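Local coordinates for protein Sqt1 (Chaetomium thermophilum, PDB 4ZOY) that probably serves as a WD40-repeat chaperone in ribosome biogenesis, capturing a nascent ribosomal protein while it is still being translated, at residues 186-191 / 213-218; 206-211 / 250-255; 142-147 / 191-196. All coordinates share one frame; numbering follows the deposited sequence.

Overall arrangement
The three contacts lie in neighbouring parts of a WD40 beta-propeller, around the four-stranded blade 193-239. Their centres step inward, about 18, 14 and 10 Å from the centre of the chain for contacts 1, 2 and 3. Contact 1 joins the end of strand 180-186 and the loop after it to the third strand. Contact 2 joins the second strand to the next blade, and contact 3 joins the first strand to that of the preceding blade. Contact centres are 9 to 11 Å apart. His189 NE2 of contact 1 reaches Thr207 OG1 of contact 2 at 2.7 Å. Leu252 O of contact 2 meets Thr194 OG1 of contact 3, also at 2.7 Å. Contacts 1 and 3 share Gly191.

Contact 1. Residues 186-191 / 213-218; sequences YFLHTG and SLHVYD
Tyr186 and Tyr217 form an offset stack, with ring centroids 3.9 Å apart and planes at 11°. The two side chains point opposite ways, one ring over the other. Tyr217 CD1 sits over the centre of the Tyr186 ring, while Tyr186 CE2 is 3.4 Å from Tyr217 CG. Leu188 makes the other apolar contacts. Its CB lies over one face of the His215 imidazole, 3.7 Å from the centroid, in a CH-pi contact. Its CD1 meets the edge of the Tyr217 ring.

One direct hydrogen bond crosses the contact. His189 ND1 donates to Ser213 OG at 2.8 Å, nearly straight at 167° and almost exactly in the imidazole plane. Ser213 OG stands between its backbone N and carbonyl carbon (chi1 60°), facing this N-H, and is also bonded to Asp211 OD1. On the far side of the imidazole, NE2 bonds Thr207 OG1, which also holds Tyr217 OH. The His189 and His215 rings meet obliquely, with ND1 of the former 3.5 Å from CD2 of the latter.

Three waters fill in the polar links. One lies within bonding distance of Tyr186 OH and Asp218 O. A second donates to Leu188 O and bonds His215 NE2 at 2.9 Å. The third accepts from His189 N and meets Tyr217 OH.

The set His189, Thr207, Asp211 and Tyr217 is probably a variant of the Asp-His-Ser/Thr-Trp tetrad of WD repeats, with tyrosine in the place of tryptophan and Ser213 between histidine and aspartate. Bonds at both ring nitrogens fix the rotation of the buried His189 ring. The Asp211 carboxylate would tend to polarise the Ser213 hydroxyl and, through it, the imidazole N-H. Together these contacts tie the end of strand 180-186 and the loop after it to the third strand of the next blade.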
loop_
_atom_site.group_PDB
_atom_site.type_symbol
_atom_site.label_atom_id
_atom_site.label_comp_id
_atom_site.label_asym_id
_atom_site.label_seq_id
_atom_site.Cartn_x
_atom_site.Cartn_y
_atom_site.Cartn_z
ATOM N N TYR A 186 8.766 -2.624 -17.947
ATOM C CA TYR A 186 8.108 -1.559 -18.692
ATOM C C TYR A 186 8.784 -0.222 -18.474
ATOM O O TYR A 186 9.201 0.086 -17.353
ATOM C CB TYR A 186 6.655 -1.418 -18.270
ATOM C CG TYR A 186 5.787 -2.632 -18.448
ATOM C CD1 TYR A 186 5.398 -3.056 -19.716
ATOM C CD2 TYR A 186 5.312 -3.330 -17.344
ATOM C CE1 TYR A 186 4.580 -4.162 -19.874
ATOM C CE2 TYR A 186 4.497 -4.426 -17.492
ATOM C CZ TYR A 186 4.126 -4.835 -18.761
ATOM O OH TYR A 186 3.297 -5.925 -18.892
ATOM N N PHE A 187 8.862 0.581 -19.531
ATOM C CA PHE A 187 9.536 1.870 -19.484
ATOM C C PHE A 187 8.683 2.952 -20.119
ATOM O O PHE A 187 9.159 3.746 -20.933
ATOM C CB PHE A 187 10.900 1.777 -20.185
ATOM C CG PHE A 187 11.767 0.682 -19.644
ATOM C CD1 PHE A 187 12.543 0.894 -18.516
ATOM C CD2 PHE A 187 11.786 -0.563 -20.244
ATOM C CE1 PHE A 187 13.329 -0.119 -18.000
ATOM C CE2 PHE A 187 12.575 -1.581 -19.733
ATOM C CZ PHE A 187 13.342 -1.356 -18.609
ATOM N N LEU A 188 7.416 2.991 -19.737
ATOM C CA LEU A 188 6.469 3.925 -20.336
ATOM C C LEU A 188 6.387 5.252 -19.582
ATOM O O LEU A 188 6.326 6.304 -20.214
ATOM C CB LEU A 188 5.084 3.281 -20.443
ATOM C CG LEU A 188 5.021 2.072 -21.385
ATOM C CD1 LEU A 188 3.605 1.554 -21.520
ATOM C CD2 LEU A 188 5.594 2.418 -22.749
ATOM N N HIS A 189 6.370 5.220 -18.246
ATOM C CA HIS A 189 6.441 6.469 -17.480
ATOM C C HIS A 189 7.763 7.170 -17.777
ATOM O O HIS A 189 8.773 6.502 -17.976
ATOM C CB HIS A 189 6.350 6.232 -15.972
ATOM C CG HIS A 189 5.074 5.597 -15.506
ATOM N ND1 HIS A 189 3.827 6.125 -15.753
ATOM C CD2 HIS A 189 4.872 4.502 -14.737
ATOM C CE1 HIS A 189 2.907 5.370 -15.174
ATOM N NE2 HIS A 189 3.518 4.379 -14.550
ATOM N N THR A 190 7.757 8.501 -17.773
ATOM C CA THR A 190 8.973 9.280 -18.044
ATOM C C THR A 190 9.487 10.016 -16.808
ATOM O O THR A 190 10.500 10.714 -16.870
ATOM C CB THR A 190 8.756 10.319 -19.176
ATOM O OG1 THR A 190 7.961 11.411 -18.698
ATOM C CG2 THR A 190 8.079 9.684 -20.373
ATOM N N GLY A 191 8.778 9.872 -15.694
ATOM C CA GLY A 191 9.225 10.380 -14.411
ATOM C C GLY A 191 8.996 9.294 -13.374
ATOM O O GLY A 191 8.456 8.240 -13.704
ATOM N N SER A 213 1.244 10.446 -15.954
ATOM C CA SER A 213 0.716 9.326 -16.739
ATOM C C SER A 213 0.211 8.149 -15.893
ATOM O O SER A 213 0.661 7.912 -14.760
ATOM C CB SER A 213 1.758 8.822 -17.745
ATOM O OG SER A 213 2.944 8.361 -17.121
ATOM N N LEU A 214 -0.756 7.445 -16.474
ATOM C CA LEU A 214 -1.299 6.186 -15.973
ATOM C C LEU A 214 -1.126 5.130 -17.047
ATOM O O LEU A 214 -1.532 5.351 -18.179
ATOM C CB LEU A 214 -2.787 6.318 -15.635
ATOM C CG LEU A 214 -3.647 5.052 -15.562
ATOM C CD1 LEU A 214 -3.323 4.236 -14.298
ATOM C CD2 LEU A 214 -5.137 5.366 -15.589
ATOM N N HIS A 215 -0.530 3.996 -16.702
ATOM C CA HIS A 215 -0.466 2.858 -17.610
ATOM C C HIS A 215 -0.989 1.632 -16.895
ATOM O O HIS A 215 -0.671 1.403 -15.722
ATOM C CB HIS A 215 0.949 2.627 -18.127
ATOM C CG HIS A 215 1.466 3.772 -18.932
ATOM N ND1 HIS A 215 1.020 4.030 -20.212
ATOM C CD2 HIS A 215 2.347 4.753 -18.630
ATOM C CE1 HIS A 215 1.623 5.111 -20.670
ATOM N NE2 HIS A 215 2.430 5.573 -19.731
ATOM N N VAL A 216 -1.801 0.848 -17.593
ATOM C CA VAL A 216 -2.339 -0.367 -17.019
ATOM C C VAL A 216 -1.861 -1.539 -17.871
ATOM O O VAL A 216 -2.331 -1.734 -18.991
ATOM C CB VAL A 216 -3.873 -0.330 -16.941
ATOM C CG1 VAL A 216 -4.379 -1.582 -16.256
ATOM C CG2 VAL A 216 -4.338 0.922 -16.172
ATOM N N TYR A 217 -0.914 -2.304 -17.326
ATOM C CA TYR A 217 -0.191 -3.308 -18.108
ATOM C C TYR A 217 -0.900 -4.634 -18.172
ATOM O O TYR A 217 -1.421 -5.135 -17.175
ATOM C CB TYR A 217 1.215 -3.532 -17.544
ATOM C CG TYR A 217 1.945 -2.255 -17.227
ATOM C CD1 TYR A 217 2.532 -1.486 -18.227
ATOM C CD2 TYR A 217 2.034 -1.816 -15.918
ATOM C CE1 TYR A 217 3.189 -0.302 -17.916
ATOM C CE2 TYR A 217 2.681 -0.648 -15.600
ATOM C CZ TYR A 217 3.258 0.105 -16.598
ATOM O OH TYR A 217 3.892 1.273 -16.257
ATOM N N ASP A 218 -0.891 -5.209 -19.371
ATOM C CA ASP A 218 -1.366 -6.566 -19.626
ATOM C C ASP A 218 -0.282 -7.580 -19.262
ATOM O O ASP A 218 0.393 -8.122 -20.143
ATOM C CB ASP A 218 -1.755 -6.703 -21.101
ATOM C CG ASP A 218 -2.280 -8.082 -21.456
ATOM O OD1 ASP A 218 -2.949 -8.712 -20.620
ATOM O OD2 ASP A 218 -2.033 -8.514 -22.606
HETATM O O HOH W 1 2.316 -6.140 -21.435
HETATM O O HOH W 2 3.987 7.813 -20.563
HETATM O O HOH W 3 6.573 2.446 -16.986
#

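Contact 2. Residues 206-211 / 250-255; sequences ATVSED and GGLFSV
Strands 206-209 and 252-255 belong to adjacent blades and run nearly antiparallel, at 161°, with axes 5.6 Å apart at the closest. They face each other mainly through side chains. The one backbone hydrogen bond between the segments, Leu252 N to Ser209 O, is 3.1 Å long, and its donor lies above the carbonyl plane. Next to it, Gly251 CA comes within 3.3 Å of Glu210 O, where a CB would clash; its backbone angles also call for glycine.

Val208 is the central apolar residue. Its CB meets Leu252 CB at 3.7 Å, and the two side chains cross at about a right angle. CG1, anti to the carbonyl carbon (chi1 -66°), fits between Leu252 CD1 and Val255 CB; CG2 faces Ser254 O. An alanine here would probably open a gap beside Val255 CB and Leu252 CD1, although its CB would still touch Leu252. Ala206 CB adds to the seam by touching Val255 CG2 at 4.0 Å.

Ser209 CB points away from 250-255; its OG accepts from Asp211 N in an ST turn and also bonds Pro192 O. The blades are thus held by apolar packing, with the Leu252 N bond at one end, where Thr194 OG1 holds Leu252 O.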
loop_
_atom_site.group_PDB
_atom_site.type_symbol
_atom_site.label_atom_id
_atom_site.label_comp_id
_atom_site.label_asym_id
_atom_site.label_seq_id
_atom_site.Cartn_x
_atom_site.Cartn_y
_atom_site.Cartn_z
ATOM N N ALA A 206 -1.898 -1.516 -12.673
ATOM C CA ALA A 206 -2.036 -0.085 -12.911
ATOM C C ALA A 206 -0.980 0.688 -12.152
ATOM O O ALA A 206 -0.854 0.529 -10.942
ATOM C CB ALA A 206 -3.423 0.382 -12.503
ATOM N N THR A 207 -0.217 1.508 -12.861
ATOM C CA THR A 207 0.809 2.326 -12.217
ATOM C C THR A 207 0.709 3.778 -12.650
ATOM O O THR A 207 0.224 4.102 -13.745
ATOM C CB THR A 207 2.231 1.797 -12.489
ATOM O OG1 THR A 207 2.563 1.961 -13.876
ATOM C CG2 THR A 207 2.332 0.318 -12.107
ATOM N N VAL A 208 1.149 4.654 -11.760
ATOM C CA VAL A 208 1.067 6.094 -11.989
ATOM C C VAL A 208 2.404 6.755 -11.723
ATOM O O VAL A 208 3.281 6.168 -11.094
ATOM C CB VAL A 208 -0.008 6.747 -11.108
ATOM C CG1 VAL A 208 -1.380 6.256 -11.518
ATOM C CG2 VAL A 208 0.257 6.472 -9.621
ATOM N N SER A 209 2.540 7.990 -12.203
ATOM C CA SER A 209 3.821 8.684 -12.196
ATOM C C SER A 209 3.680 10.165 -11.885
ATOM O O SER A 209 2.634 10.771 -12.145
ATOM C CB SER A 209 4.511 8.502 -13.558
ATOM O OG SER A 209 5.686 9.289 -13.688
ATOM N N GLU A 210 4.748 10.727 -11.317
ATOM C CA GLU A 210 4.896 12.176 -11.169
ATOM C C GLU A 210 4.708 12.913 -12.493
ATOM O O GLU A 210 4.345 14.083 -12.497
ATOM C CB GLU A 210 6.272 12.519 -10.588
ATOM C CG GLU A 210 6.431 12.146 -9.134
ATOM C CD GLU A 210 7.770 12.560 -8.547
ATOM O OE1 GLU A 210 8.537 13.281 -9.222
ATOM O OE2 GLU A 210 8.054 12.143 -7.405
ATOM N N ASP A 211 4.951 12.231 -13.610
ATOM C CA ASP A 211 4.850 12.859 -14.931
ATOM C C ASP A 211 3.405 12.920 -15.439
ATOM O O ASP A 211 3.156 13.341 -16.572
ATOM C CB ASP A 211 5.769 12.130 -15.937
ATOM C CG ASP A 211 5.132 10.889 -16.565
ATOM O OD1 ASP A 211 4.083 10.390 -16.098
ATOM O OD2 ASP A 211 5.707 10.394 -17.559
ATOM N N GLY A 250 0.930 18.583 -11.678
ATOM C CA GLY A 250 1.691 18.378 -10.463
ATOM C C GLY A 250 1.954 16.905 -10.203
ATOM O O GLY A 250 2.766 16.558 -9.350
ATOM N N GLY A 251 1.255 16.039 -10.927
ATOM C CA GLY A 251 1.558 14.616 -10.873
ATOM C C GLY A 251 0.544 13.717 -10.184
ATOM O O GLY A 251 -0.379 14.167 -9.514
ATOM N N LEU A 252 0.728 12.419 -10.380
ATOM C CA LEU A 252 -0.091 11.399 -9.719
ATOM C C LEU A 252 0.724 10.665 -8.658
ATOM O O LEU A 252 1.909 10.401 -8.859
ATOM C CB LEU A 252 -0.637 10.398 -10.739
ATOM C CG LEU A 252 -1.605 10.978 -11.771
ATOM C CD1 LEU A 252 -1.914 9.901 -12.817
ATOM C CD2 LEU A 252 -2.886 11.513 -11.136
ATOM N N PHE A 253 0.070 10.316 -7.553
ATOM C CA PHE A 253 0.758 9.797 -6.373
ATOM C C PHE A 253 0.120 8.557 -5.771
ATOM O O PHE A 253 0.710 7.914 -4.898
ATOM C CB PHE A 253 0.831 10.892 -5.305
ATOM C CG PHE A 253 1.540 12.129 -5.775
ATOM C CD1 PHE A 253 2.904 12.099 -6.011
ATOM C CD2 PHE A 253 0.842 13.301 -6.020
ATOM C CE1 PHE A 253 3.573 13.228 -6.471
ATOM C CE2 PHE A 253 1.505 14.433 -6.473
ATOM C CZ PHE A 253 2.870 14.392 -6.700
ATOM N N SER A 254 -1.086 8.223 -6.221
ATOM C CA SER A 254 -1.799 7.069 -5.667
ATOM C C SER A 254 -2.686 6.419 -6.723
ATOM O O SER A 254 -3.079 7.054 -7.709
ATOM C CB SER A 254 -2.625 7.478 -4.438
ATOM O OG SER A 254 -3.533 8.521 -4.770
ATOM N N VAL A 255 -3.001 5.144 -6.508
ATOM C CA VAL A 255 -3.775 4.367 -7.468
ATOM C C VAL A 255 -4.438 3.206 -6.736
ATOM O O VAL A 255 -3.876 2.649 -5.793
ATOM C CB VAL A 255 -2.879 3.875 -8.644
ATOM C CG1 VAL A 255 -1.789 2.933 -8.153
ATOM C CG2 VAL A 255 -3.711 3.198 -9.733
#

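Contact 3. Residues 142-147 / 191-196; sequences INWFAP and GPCTAG
Trp144 lies with one face of its indole against the backbone of Ala195 and Gly196. Gly196 CA is 3.7 Å from the centroid of the six-membered ring, 15° off its normal, in a CH-pi contact. Gly196 N stands over the centre of the indole. Gly196 has no side chain, and a CB here would run into Trp144 CH2; its absence lets the backbone lie this close to the ring.

Cys193 comes at the edge of the indole. Its SG, anti to the backbone N, accepts a weak hydrogen bond from Trp144 NE1 at 3.4 Å and also touches CZ2. Asn143 makes the stronger polar link: ND2 donates to Cys193 O at 2.9 Å, with an N-H...O angle of 165°. The oxygen lies close to the amide plane, while ND2 stands above the carbonyl plane.

Strands 142-147 and 193-196 run nearly parallel, at 10°, and are the first strands of neighbouring propeller blades. No backbone bond joins the segments. Each strand pairs within its own sheet, with 156-161 and 204-209 respectively, and Trp144 reaches Ala158 and Thr207 on these second strands.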
loop_
_atom_site.group_PDB
_atom_site.type_symbol
_atom_site.label_atom_id
_atom_site.label_comp_id
_atom_site.label_asym_id
_atom_site.label_seq_id
_atom_site.Cartn_x
_atom_site.Cartn_y
_atom_site.Cartn_z
ATOM N N ILE A 142 13.944 1.834 -5.690
ATOM C CA ILE A 142 12.625 1.202 -5.634
ATOM C C ILE A 142 11.632 2.019 -4.808
ATOM O O ILE A 142 11.882 2.299 -3.638
ATOM C CB ILE A 142 12.726 -0.201 -5.047
ATOM C CG1 ILE A 142 13.518 -1.105 -6.004
ATOM C CG2 ILE A 142 11.332 -0.779 -4.811
ATOM C CD1 ILE A 142 13.978 -2.409 -5.391
ATOM N N ASN A 143 10.495 2.363 -5.408
ATOM C CA ASN A 143 9.494 3.198 -4.745
ATOM C C ASN A 143 8.380 2.419 -4.053
ATOM O O ASN A 143 7.823 2.885 -3.054
ATOM C CB ASN A 143 8.879 4.176 -5.748
ATOM C CG ASN A 143 9.845 5.256 -6.147
ATOM O OD1 ASN A 143 10.802 5.526 -5.422
ATOM N ND2 ASN A 143 9.606 5.887 -7.291
ATOM N N TRP A 144 8.051 1.238 -4.579
ATOM C CA TRP A 144 6.956 0.445 -4.037
ATOM C C TRP A 144 7.026 -0.988 -4.545
ATOM O O TRP A 144 7.623 -1.251 -5.588
ATOM C CB TRP A 144 5.582 1.064 -4.397
ATOM C CG TRP A 144 5.356 1.264 -5.875
ATOM C CD1 TRP A 144 5.572 2.413 -6.586
ATOM C CD2 TRP A 144 4.910 0.281 -6.828
ATOM N NE1 TRP A 144 5.262 2.218 -7.915
ATOM C CE2 TRP A 144 4.866 0.916 -8.088
ATOM C CE3 TRP A 144 4.522 -1.061 -6.734
ATOM C CZ2 TRP A 144 4.475 0.245 -9.246
ATOM C CZ3 TRP A 144 4.130 -1.725 -7.887
ATOM C CH2 TRP A 144 4.110 -1.070 -9.122
ATOM N N PHE A 145 6.414 -1.887 -3.778
ATOM C CA PHE A 145 6.169 -3.283 -4.153
ATOM C C PHE A 145 4.678 -3.545 -4.170
ATOM O O PHE A 145 3.946 -2.985 -3.356
ATOM C CB PHE A 145 6.758 -4.271 -3.148
ATOM C CG PHE A 145 8.243 -4.448 -3.212
ATOM C CD1 PHE A 145 8.966 -4.174 -4.354
ATOM C CD2 PHE A 145 8.909 -4.945 -2.103
ATOM C CE1 PHE A 145 10.352 -4.371 -4.378
ATOM C CE2 PHE A 145 10.272 -5.143 -2.129
ATOM C CZ PHE A 145 10.989 -4.868 -3.264
ATOM N N ALA A 146 4.234 -4.468 -5.018
ATOM C CA ALA A 146 2.867 -4.976 -4.921
ATOM C C ALA A 146 2.843 -6.432 -5.349
ATOM O O ALA A 146 3.202 -6.737 -6.491
ATOM C CB ALA A 146 1.912 -4.147 -5.787
ATOM N N PRO A 147 2.456 -7.336 -4.445
ATOM C CA PRO A 147 2.384 -8.745 -4.839
ATOM C C PRO A 147 1.169 -8.995 -5.725
ATOM O O PRO A 147 0.110 -8.401 -5.532
ATOM C CB PRO A 147 2.266 -9.483 -3.500
ATOM C CG PRO A 147 1.570 -8.486 -2.595
ATOM C CD PRO A 147 2.119 -7.136 -3.020
ATOM N N GLY A 191 8.778 9.872 -15.694
ATOM C CA GLY A 191 9.225 10.380 -14.411
ATOM C C GLY A 191 8.996 9.294 -13.374
ATOM O O GLY A 191 8.456 8.240 -13.704
ATOM N N PRO A 192 9.389 9.548 -12.116
ATOM C CA PRO A 192 9.257 8.548 -11.048
ATOM C C PRO A 192 7.891 7.868 -11.022
ATOM O O PRO A 192 6.854 8.524 -11.129
ATOM C CB PRO A 192 9.473 9.367 -9.777
ATOM C CG PRO A 192 10.407 10.462 -10.221
ATOM C CD PRO A 192 10.001 10.798 -11.629
ATOM N N CYS A 193 7.908 6.545 -10.912
ATOM C CA CYS A 193 6.681 5.780 -10.762
ATOM C C CYS A 193 6.326 5.724 -9.281
ATOM O O CYS A 193 7.043 5.119 -8.477
ATOM C CB CYS A 193 6.847 4.378 -11.340
ATOM S SG CYS A 193 5.361 3.363 -11.146
ATOM N N THR A 194 5.231 6.380 -8.922
ATOM C CA THR A 194 4.937 6.677 -7.523
ATOM C C THR A 194 4.088 5.625 -6.823
ATOM O O THR A 194 4.137 5.505 -5.597
ATOM C CB THR A 194 4.210 8.021 -7.402
ATOM O OG1 THR A 194 3.124 8.039 -8.332
ATOM C CG2 THR A 194 5.156 9.161 -7.721
ATOM N N ALA A 195 3.303 4.871 -7.592
ATOM C CA ALA A 195 2.396 3.885 -7.009
ATOM C C ALA A 195 1.947 2.866 -8.034
ATOM O O ALA A 195 1.934 3.142 -9.241
ATOM C CB ALA A 195 1.158 4.566 -6.383
ATOM N N GLY A 196 1.537 1.704 -7.534
ATOM C CA GLY A 196 1.015 0.627 -8.359
ATOM C C GLY A 196 -0.045 -0.174 -7.643
ATOM O O GLY A 196 -0.030 -0.292 -6.419
#